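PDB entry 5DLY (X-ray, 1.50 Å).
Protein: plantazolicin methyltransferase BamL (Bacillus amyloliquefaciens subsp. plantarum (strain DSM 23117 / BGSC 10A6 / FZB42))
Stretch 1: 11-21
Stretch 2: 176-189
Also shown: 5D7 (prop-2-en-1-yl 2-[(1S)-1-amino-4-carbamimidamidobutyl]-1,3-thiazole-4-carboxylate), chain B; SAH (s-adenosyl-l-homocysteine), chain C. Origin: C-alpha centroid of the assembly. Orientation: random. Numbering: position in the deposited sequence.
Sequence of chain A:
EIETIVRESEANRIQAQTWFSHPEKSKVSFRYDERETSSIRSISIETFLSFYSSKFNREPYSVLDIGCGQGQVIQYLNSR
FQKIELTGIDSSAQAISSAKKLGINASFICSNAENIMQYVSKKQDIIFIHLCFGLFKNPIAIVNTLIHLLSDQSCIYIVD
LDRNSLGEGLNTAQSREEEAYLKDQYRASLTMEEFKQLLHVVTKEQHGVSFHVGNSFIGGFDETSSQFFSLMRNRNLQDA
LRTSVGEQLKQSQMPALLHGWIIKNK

Stretch 1, residues 11-21: ANRIQAQTWFS
Stretch 2, residues 176-189: REEEAYLKDQYRAS

Stretch 1 continues a helix that begins earlier in the chain; stretch 2 is helical from Arg 176 through most of its length, and Ser 189 is outside the helix. The two helices run roughly antiparallel: their axes cross at -141° and approach to 8.2 Å. Register is set by three CA pairs. Arg 13 CA lies 4.7 Å from Ala 188 CA. Ala 16 CA lies 5.2 Å from Asp 184 CA. Trp 19 CA lies 6.9 Å from Tyr 181 CA. The first helix kinks near Trp 19 and Phe 20, whose N atoms bond to Ala 16 O and Gln 17 O, three residues back.

Asp 184 (chi1 -77°) is the polar centre. Its OD2 accepts two nearly linear hydrogen bonds, from Gln 15 NE2 (2.8 Å; Gln 15 chi1 t, chi2 p) and from Trp 19 NE1 (2.9 Å). Its OD1 forms a salt bridge with Arg 187 NH1 at 2.8 Å. Both carboxylate oxygens are thus satisfied.

Trp 19 (chi1 -68°, chi2 91°) sits among Ala 180, Tyr 181, Asp 184 and Gln 185. Tyr 181 CB (chi1 t) lies over its six-membered ring, 3.7 Å from the centroid.

Toward the C-terminal end of stretch 2 two small side chains touch: Ala 16 CB meets Ala 188 CB at 3.5 Å. Water 1 donates to Asn 12 O (2.9 Å) and Asp 184 O (2.7 Å). Water 2 accepts from Arg 13 NH1 (3.0 Å) and donates to Ala 188 O (2.8 Å). Gln 185 O accepts from 5D7 NH1 (2.9 Å).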

# COMPACT_ATOMS: atom_id res chain seq x y z
N ALA A 11 6.06 15.25 12.45
CA ALA A 11 5.63 16.53 11.88
C ALA A 11 5.61 16.50 10.36
O ALA A 11 4.73 17.08 9.74
CB ALA A 11 6.51 17.66 12.39
N ASN A 12 6.59 15.82 9.76
CA ASN A 12 6.62 15.66 8.31
C ASN A 12 5.40 14.90 7.81
O ASN A 12 4.80 15.27 6.80
CB ASN A 12 7.91 14.97 7.86
CG ASN A 12 9.14 15.81 8.12
OD1 ASN A 12 9.09 17.04 8.11
ND2 ASN A 12 10.27 15.14 8.33
N ARG A 13 5.03 13.85 8.53
CA ARG A 13 3.90 13.01 8.15
C ARG A 13 2.58 13.77 8.30
O ARG A 13 1.69 13.64 7.45
CB ARG A 13 3.88 11.71 8.96
CG ARG A 13 5.06 10.80 8.66
CD ARG A 13 4.83 9.38 9.15
NE ARG A 13 4.62 9.37 10.60
CZ ARG A 13 5.59 9.41 11.50
NH1 ARG A 13 6.87 9.44 11.12
NH2 ARG A 13 5.29 9.41 12.79
N ILE A 14 2.47 14.59 9.35
CA ILE A 14 1.29 15.45 9.53
C ILE A 14 1.15 16.41 8.34
O ILE A 14 0.05 16.58 7.81
CB ILE A 14 1.33 16.26 10.85
CG1 ILE A 14 1.49 15.35 12.07
CG2 ILE A 14 0.10 17.17 10.95
CD1 ILE A 14 0.40 14.31 12.27
N GLN A 15 2.27 17.00 7.92
CA GLN A 15 2.29 17.90 6.77
C GLN A 15 1.91 17.20 5.47
O GLN A 15 1.14 17.75 4.68
CB GLN A 15 3.67 18.58 6.64
CG GLN A 15 3.84 19.48 5.42
CD GLN A 15 2.85 20.64 5.37
OE1 GLN A 15 2.34 21.08 6.39
NE2 GLN A 15 2.58 21.13 4.16
N ALA A 16 2.42 15.99 5.25
CA ALA A 16 2.08 15.21 4.05
C ALA A 16 0.57 14.95 3.99
O ALA A 16 -0.04 14.99 2.92
CB ALA A 16 2.86 13.91 4.02
N GLN A 17 -0.01 14.68 5.15
CA GLN A 17 -1.43 14.35 5.25
C GLN A 17 -2.35 15.56 4.97
O GLN A 17 -3.50 15.37 4.59
CB GLN A 17 -1.73 13.65 6.59
CG GLN A 17 -3.20 13.45 6.92
CD GLN A 17 -3.96 12.59 5.93
OE1 GLN A 17 -3.38 11.87 5.11
NE2 GLN A 17 -5.29 12.68 6.00
N THR A 18 -1.83 16.78 5.11
CA THR A 18 -2.64 17.96 4.73
C THR A 18 -3.10 17.91 3.26
O THR A 18 -4.14 18.46 2.92
CB THR A 18 -1.95 19.32 5.00
OG1 THR A 18 -0.78 19.46 4.19
CG2 THR A 18 -1.59 19.45 6.47
N TRP A 19 -2.35 17.21 2.41
CA TRP A 19 -2.71 17.07 1.01
C TRP A 19 -3.92 16.16 0.75
O TRP A 19 -4.40 16.05 -0.38
CB TRP A 19 -1.48 16.63 0.19
CG TRP A 19 -0.45 17.71 0.15
CD1 TRP A 19 0.58 17.91 1.02
CD2 TRP A 19 -0.39 18.79 -0.80
NE1 TRP A 19 1.30 19.03 0.66
CE2 TRP A 19 0.72 19.59 -0.45
CE3 TRP A 19 -1.15 19.14 -1.93
CZ2 TRP A 19 1.09 20.73 -1.19
CZ3 TRP A 19 -0.79 20.27 -2.65
CH2 TRP A 19 0.32 21.05 -2.28
N PHE A 20 -4.43 15.53 1.81
CA PHE A 20 -5.60 14.66 1.72
C PHE A 20 -6.76 15.11 2.60
O PHE A 20 -7.85 14.54 2.52
CB PHE A 20 -5.19 13.20 1.98
CG PHE A 20 -4.18 12.71 1.00
CD1 PHE A 20 -4.59 12.25 -0.25
CD2 PHE A 20 -2.82 12.80 1.28
CE1 PHE A 20 -3.66 11.85 -1.19
CE2 PHE A 20 -1.89 12.38 0.34
CZ PHE A 20 -2.31 11.91 -0.89
N SER A 21 -6.53 16.15 3.39
CA SER A 21 -7.53 16.65 4.34
C SER A 21 -7.95 18.10 4.11
O SER A 21 -8.88 18.59 4.76
CB SER A 21 -7.02 16.46 5.78
OG SER A 21 -5.86 17.24 6.03
N ARG A 176 3.67 23.94 -10.00
CA ARG A 176 4.31 24.29 -8.74
C ARG A 176 3.58 23.64 -7.56
O ARG A 176 4.21 23.25 -6.58
CB ARG A 176 4.37 25.82 -8.58
CG ARG A 176 5.13 26.33 -7.36
CD ARG A 176 4.73 27.76 -7.03
NE ARG A 176 3.38 27.85 -6.46
CZ ARG A 176 2.25 27.88 -7.18
NH1 ARG A 176 2.29 27.83 -8.51
NH2 ARG A 176 1.08 27.96 -6.57
N GLU A 177 2.25 23.50 -7.67
CA GLU A 177 1.46 22.84 -6.63
C GLU A 177 1.82 21.35 -6.52
O GLU A 177 2.03 20.84 -5.42
CB GLU A 177 -0.05 23.02 -6.87
CG GLU A 177 -0.54 24.46 -6.72
CD GLU A 177 -0.43 25.28 -8.00
OE1 GLU A 177 0.05 24.76 -9.04
OE2 GLU A 177 -0.84 26.46 -7.97
N GLU A 178 1.91 20.66 -7.66
CA GLU A 178 2.36 19.25 -7.67
C GLU A 178 3.78 19.08 -7.13
O GLU A 178 4.08 18.11 -6.43
CB GLU A 178 2.24 18.64 -9.07
CG GLU A 178 0.80 18.36 -9.47
CD GLU A 178 0.66 17.69 -10.83
OE1 GLU A 178 1.67 17.39 -11.50
OE2 GLU A 178 -0.50 17.46 -11.23
N GLU A 179 4.66 20.02 -7.46
CA GLU A 179 6.02 20.00 -6.92
C GLU A 179 6.02 20.10 -5.39
O GLU A 179 6.70 19.33 -4.72
CB GLU A 179 6.86 21.13 -7.54
CG GLU A 179 8.27 21.24 -6.97
CD GLU A 179 9.05 22.39 -7.57
OE1 GLU A 179 8.73 23.56 -7.25
OE2 GLU A 179 9.98 22.13 -8.35
N ALA A 180 5.25 21.05 -4.86
CA ALA A 180 5.09 21.23 -3.41
C ALA A 180 4.51 19.98 -2.75
O ALA A 180 5.00 19.53 -1.72
CB ALA A 180 4.21 22.44 -3.13
N TYR A 181 3.48 19.42 -3.39
CA TYR A 181 2.87 18.16 -2.97
C TYR A 181 3.90 17.04 -2.86
O TYR A 181 4.03 16.42 -1.80
CB TYR A 181 1.76 17.81 -3.96
CG TYR A 181 1.22 16.40 -3.86
CD1 TYR A 181 0.61 15.95 -2.69
CD2 TYR A 181 1.28 15.55 -4.95
CE1 TYR A 181 0.11 14.66 -2.60
CE2 TYR A 181 0.79 14.24 -4.88
CZ TYR A 181 0.20 13.82 -3.70
OH TYR A 181 -0.31 12.54 -3.61
N LEU A 182 4.64 16.81 -3.93
CA LEU A 182 5.61 15.71 -3.95
C LEU A 182 6.75 15.90 -2.94
O LEU A 182 7.17 14.94 -2.29
CB LEU A 182 6.16 15.48 -5.36
CG LEU A 182 5.17 14.93 -6.39
CD1 LEU A 182 5.86 14.78 -7.73
CD2 LEU A 182 4.53 13.62 -5.94
N LYS A 183 7.23 17.14 -2.81
CA LYS A 183 8.26 17.43 -1.80
C LYS A 183 7.78 17.02 -0.41
O LYS A 183 8.50 16.34 0.33
CB LYS A 183 8.66 18.91 -1.81
CG LYS A 183 9.59 19.33 -2.94
CD LYS A 183 10.03 20.76 -2.71
CE LYS A 183 10.56 21.41 -3.98
NZ LYS A 183 10.56 22.90 -3.83
N ASP A 184 6.57 17.46 -0.05
CA ASP A 184 5.97 17.07 1.23
C ASP A 184 5.79 15.55 1.36
O ASP A 184 6.06 14.99 2.43
CB ASP A 184 4.64 17.77 1.45
CG ASP A 184 4.78 19.23 1.88
OD1 ASP A 184 5.92 19.67 2.20
OD2 ASP A 184 3.75 19.91 1.92
N GLN A 185 5.37 14.90 0.28
CA GLN A 185 5.17 13.44 0.32
C GLN A 185 6.48 12.69 0.56
O GLN A 185 6.55 11.80 1.41
CB GLN A 185 4.45 12.92 -0.93
CG GLN A 185 3.04 13.46 -1.17
CD GLN A 185 2.18 13.46 0.09
OE1 GLN A 185 1.63 14.49 0.50
NE2 GLN A 185 2.07 12.30 0.72
N TYR A 186 7.52 13.04 -0.21
CA TYR A 186 8.81 12.38 -0.05
C TYR A 186 9.48 12.66 1.29
O TYR A 186 10.09 11.77 1.87
CB TYR A 186 9.77 12.67 -1.22
CG TYR A 186 9.43 11.88 -2.46
CD1 TYR A 186 9.91 10.59 -2.65
CD2 TYR A 186 8.61 12.43 -3.45
CE1 TYR A 186 9.60 9.86 -3.79
CE2 TYR A 186 8.28 11.71 -4.59
CZ TYR A 186 8.77 10.43 -4.76
OH TYR A 186 8.43 9.74 -5.89
N ARG A 187 9.34 13.89 1.80
CA ARG A 187 9.92 14.27 3.09
C ARG A 187 9.32 13.44 4.24
O ARG A 187 10.00 13.15 5.23
CB ARG A 187 9.73 15.77 3.36
CG ARG A 187 10.71 16.35 4.37
CD ARG A 187 10.35 17.77 4.82
NE ARG A 187 10.16 18.70 3.70
CZ ARG A 187 8.99 19.23 3.35
NH1 ARG A 187 7.89 18.94 4.04
NH2 ARG A 187 8.93 20.07 2.32
N ALA A 188 8.05 13.05 4.10
CA ALA A 188 7.37 12.25 5.11
C ALA A 188 7.71 10.76 5.01
O ALA A 188 7.37 9.99 5.91
CB ALA A 188 5.86 12.43 4.99
N SER A 189 8.38 10.37 3.93
CA SER A 189 8.60 8.94 3.66
C SER A 189 9.76 8.36 4.46
O SER A 189 10.61 9.09 4.97
CB SER A 189 8.86 8.73 2.17
OG SER A 189 7.83 9.32 1.40
O9 5D7 B . 3.41 6.59 -5.92
C6 5D7 B . 3.65 7.78 -6.02
O7 5D7 B . 4.62 8.27 -6.98
C8 5D7 B . 5.43 7.38 -7.75
C2 5D7 B . 2.95 8.79 -5.19
N3 5D7 B . 1.88 8.46 -4.42
C4 5D7 B . 1.34 9.48 -3.73
S5 5D7 B . 2.22 10.93 -4.10
C1 5D7 B . 3.31 10.14 -5.17
CA 5D7 B . 0.18 9.52 -2.81
N 5D7 B . -0.49 8.23 -2.90
CB 5D7 B . 0.60 9.81 -1.37
CG 5D7 B . 1.86 9.08 -0.87
CD 5D7 B . 1.74 8.86 0.63
NE 5D7 B . 2.99 8.29 1.12
CZ 5D7 B . 4.09 8.92 1.53
NH2 5D7 B . 5.09 8.26 1.93
NH1 5D7 B . 4.14 10.19 1.55
C3 5D7 B . 6.37 8.20 -8.59
C5 5D7 B . 6.73 7.81 -9.79
N SAH C . -4.38 3.28 -1.07
CA SAH C . -4.61 4.45 -1.98
CB SAH C . -3.95 5.70 -1.40
CG SAH C . -4.85 6.92 -1.58
SD SAH C . -4.02 8.43 -1.16
C SAH C . -4.03 4.16 -3.34
O SAH C . -3.63 3.04 -3.64
OXT SAH C . -3.93 5.05 -4.19
C5' SAH C . -3.76 8.26 0.58
C4' SAH C . -5.03 7.94 1.36
O4' SAH C . -4.68 7.60 2.71
C3' SAH C . -5.97 9.13 1.46
O3' SAH C . -7.27 8.78 0.93
C2' SAH C . -6.01 9.47 2.94
O2' SAH C . -7.27 9.98 3.42
C1' SAH C . -5.70 8.12 3.56
N9 SAH C . -5.21 8.16 4.96
C8 SAH C . -4.24 8.96 5.45
N7 SAH C . -4.05 8.73 6.77
C5 SAH C . -4.91 7.75 7.13
C6 SAH C . -5.22 7.05 8.37
N6 SAH C . -4.54 7.35 9.49
N1 SAH C . -6.19 6.09 8.34
C2 SAH C . -6.85 5.81 7.20
N3 SAH C . -6.62 6.42 6.01
C4 SAH C . -5.67 7.39 5.93
O HOH W 1 6.36 16.51 4.67
O HOH W 2 8.15 9.12 8.43